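Local coordinates for capsule biosynthesis protein capD (Bacillus anthracis, PDB 3G9K) that cleaves the poly-gamma-D-glutamate capsule and, as a transpeptidase, joins it by an amide bond to meso-diaminopimelic acid of the peptidoglycan, at the interface of chains A and B. Residues are numbered along the deposited sequence; one frame, centred on the assembly and turned at random. Chains: chain A, Capsule biosynthesis protein capD; chain B, Capsule biosynthesis protein capD.

The interface of chains A and B. Residues chain A 60, 152, 157, 159-160; chain B 24, 29, 34.
The phenol oxygen OH of B:Tyr29, the polar side-chain atom of this patch, has carbon neighbours from chain A: CE2 of A:Phe160 at 3.8 Å and CD1 of A:Ile159 at 3.9 Å. In the gamma-glutamyltransferase family a single precursor is cut into two chains that stay together as one enzyme, and here CapD illustrates how the two pack aliphatic branches and a phenylalanine of the large chain A against aromatic rings of the small chain B, whose first residue is the catalytic threonine. CE1 of B:Tyr29 enters the edge of the A:Phe160 ring in its plane, 3.6 Å from CE2, while CG1 of A:Ile159, from the same 3-10 helix 158-160, covers the centre of one face of that phenylalanine. The tyrosine ring in turn receives a methyl group: CD1 of A:Leu157 stands over one face, displaced toward the CG end and 3.9 Å from the centroid, as a CH-pi contact.

B:Phe34, in the short strand 33-34, buries more surface against chain A than the other residues here, 57 Å². CD1 of B:Tyr29 lies over the centre of one face of its ring and CD2 of B:Phe24 toward the rim of the other; the chain A side chains come to the rim. CD1 of A:Leu60 reaches CE2 of B:Phe34 at 3.6 Å. CD2 of A:Leu157 approaches the edge in plane, 4.0 Å from CE1 of B:Phe34, and the A:Phe160 ring also comes to the B:Phe34 rim. In A:Leu60, chi1 of 64° puts CG between the backbone N and the carbonyl carbon, and chi2 of 105° then turns CD1 toward the rings; it is also 3.9 Å from CE2 of B:Phe24. A:Ile152, the last residue of helix 139-152, meets B:Phe24 at about a right angle; its extended CG1 branch (chi2 176°) carries CD1 over one face of the phenylalanine, 4.0 Å from the centroid.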
ATOM      1  N   LEU A  60      -1.247  12.812   3.348  1.00 18.54           N
ATOM      2  CA  LEU A  60      -1.869  13.237   2.089  1.00 19.12           C
ATOM      3  C   LEU A  60      -1.013  13.119   0.842  1.00 19.65           C
ATOM      4  O   LEU A  60      -1.548  12.994  -0.283  1.00 19.90           O
ATOM      5  CB  LEU A  60      -2.367  14.673   2.269  1.00 19.75           C
ATOM      6  CG  LEU A  60      -1.279  15.728   2.509  1.00 18.96           C
ATOM      7  CD1 LEU A  60      -1.106  16.543   1.173  1.00 20.58           C
ATOM      8  CD2 LEU A  60      -1.582  16.649   3.680  1.00 19.05           C
ATOM      9  N   ILE A 152       5.152  20.755  -8.188  1.00 21.95           N
ATOM     10  CA  ILE A 152       3.729  20.971  -7.818  1.00 21.67           C
ATOM     11  C   ILE A 152       3.358  22.347  -7.331  1.00 22.18           C
ATOM     12  O   ILE A 152       2.185  22.684  -7.328  1.00 21.39           O
ATOM     13  CB  ILE A 152       3.260  19.944  -6.738  1.00 20.99           C
ATOM     14  CG1 ILE A 152       3.771  20.267  -5.334  1.00 21.05           C
ATOM     15  CG2 ILE A 152       3.711  18.559  -7.127  1.00 19.97           C
ATOM     16  CD1 ILE A 152       3.214  19.308  -4.270  1.00 21.88           C
ATOM     17  N   LEU A 157      -1.641  26.242  -3.596  1.00 25.02           N
ATOM     18  CA  LEU A 157      -1.075  25.370  -2.561  1.00 25.60           C
ATOM     19  C   LEU A 157      -0.535  26.139  -1.341  1.00 24.88           C
ATOM     20  O   LEU A 157       0.336  25.658  -0.603  1.00 24.92           O
ATOM     21  CB  LEU A 157       0.010  24.490  -3.220  1.00 25.39           C
ATOM     22  CG  LEU A 157      -0.407  23.099  -3.671  1.00 26.78           C
ATOM     23  CD1 LEU A 157      -1.845  22.970  -4.162  1.00 26.98           C
ATOM     24  CD2 LEU A 157       0.602  22.482  -4.636  1.00 26.32           C
ATOM     25  N   ILE A 159      -1.558  26.720   1.675  1.00 24.63           N
ATOM     26  CA  ILE A 159      -1.564  26.063   3.019  1.00 23.48           C
ATOM     27  C   ILE A 159      -0.422  25.078   3.296  1.00 23.76           C
ATOM     28  O   ILE A 159      -0.066  24.853   4.471  1.00 22.96           O
ATOM     29  CB  ILE A 159      -2.884  25.350   3.369  1.00 23.13           C
ATOM     30  CG1 ILE A 159      -3.093  24.072   2.533  1.00 20.85           C
ATOM     31  CG2 ILE A 159      -4.052  26.240   3.193  1.00 23.96           C
ATOM     32  CD1 ILE A 159      -4.410  23.394   2.869  1.00 20.57           C
ATOM     33  N   PHE A 160       0.117  24.474   2.235  1.00 22.97           N
ATOM     34  CA  PHE A 160       1.232  23.537   2.329  1.00 24.12           C
ATOM     35  C   PHE A 160       2.591  24.206   2.241  1.00 24.74           C
ATOM     36  O   PHE A 160       3.599  23.592   2.595  1.00 25.62           O
ATOM     37  CB  PHE A 160       1.147  22.517   1.198  1.00 23.43           C
ATOM     38  CG  PHE A 160      -0.154  21.784   1.162  1.00 22.61           C
ATOM     39  CD1 PHE A 160      -0.452  20.828   2.133  1.00 23.15           C
ATOM     40  CD2 PHE A 160      -1.085  22.046   0.170  1.00 22.60           C
ATOM     41  CE1 PHE A 160      -1.655  20.143   2.095  1.00 20.43           C
ATOM     42  CE2 PHE A 160      -2.289  21.368   0.127  1.00 21.50           C
ATOM     43  CZ  PHE A 160      -2.559  20.379   1.077  1.00 21.25           C
TER
ATOM     44  N   PHE B  24       1.899  13.119  -3.896  1.00 24.65           N
ATOM     45  CA  PHE B  24       0.869  14.068  -4.349  1.00 23.92           C
ATOM     46  C   PHE B  24       0.370  13.847  -5.781  1.00 22.86           C
ATOM     47  O   PHE B  24       0.028  14.818  -6.465  1.00 22.12           O
ATOM     48  CB  PHE B  24       1.410  15.496  -4.317  1.00 24.16           C
ATOM     49  CG  PHE B  24       2.168  15.806  -3.099  1.00 23.34           C
ATOM     50  CD1 PHE B  24       3.547  15.596  -3.049  1.00 24.59           C
ATOM     51  CD2 PHE B  24       1.528  16.267  -1.983  1.00 22.76           C
ATOM     52  CE1 PHE B  24       4.251  15.882  -1.911  1.00 24.50           C
ATOM     53  CE2 PHE B  24       2.235  16.562  -0.839  1.00 24.72           C
ATOM     54  CZ  PHE B  24       3.606  16.362  -0.812  1.00 24.05           C
ATOM     55  N   TYR B  29      -4.639  19.844  -7.928  1.00 21.74           N
ATOM     56  CA  TYR B  29      -5.296  19.953  -6.632  1.00 21.69           C
ATOM     57  C   TYR B  29      -6.607  20.688  -6.772  1.00 21.69           C
ATOM     58  O   TYR B  29      -6.661  21.775  -7.354  1.00 21.33           O
ATOM     59  CB  TYR B  29      -4.377  20.725  -5.713  1.00 21.50           C
ATOM     60  CG  TYR B  29      -4.864  21.028  -4.334  1.00 20.52           C
ATOM     61  CD1 TYR B  29      -4.639  20.145  -3.291  1.00 19.84           C
ATOM     62  CD2 TYR B  29      -5.434  22.254  -4.033  1.00 19.44           C
ATOM     63  CE1 TYR B  29      -5.019  20.462  -1.993  1.00 20.31           C
ATOM     64  CE2 TYR B  29      -5.826  22.562  -2.758  1.00 22.60           C
ATOM     65  CZ  TYR B  29      -5.616  21.658  -1.732  1.00 21.27           C
ATOM     66  OH  TYR B  29      -5.963  21.992  -0.442  1.00 20.76           O
ATOM     67  N   PHE B  34      -5.461  16.221  -3.731  1.00 17.38           N
ATOM     68  CA  PHE B  34      -4.553  15.991  -4.827  1.00 17.55           C
ATOM     69  C   PHE B  34      -5.069  14.880  -5.737  1.00 17.18           C
ATOM     70  O   PHE B  34      -5.561  13.862  -5.264  1.00 15.85           O
ATOM     71  CB  PHE B  34      -3.141  15.662  -4.278  1.00 18.16           C
ATOM     72  CG  PHE B  34      -2.391  16.873  -3.761  1.00 18.25           C
ATOM     73  CD1 PHE B  34      -1.893  17.827  -4.638  1.00 21.57           C
ATOM     74  CD2 PHE B  34      -2.204  17.075  -2.419  1.00 18.74           C
ATOM     75  CE1 PHE B  34      -1.247  18.975  -4.166  1.00 19.15           C
ATOM     76  CE2 PHE B  34      -1.530  18.201  -1.939  1.00 19.57           C
ATOM     77  CZ  PHE B  34      -1.033  19.140  -2.825  1.00 20.19           C
TER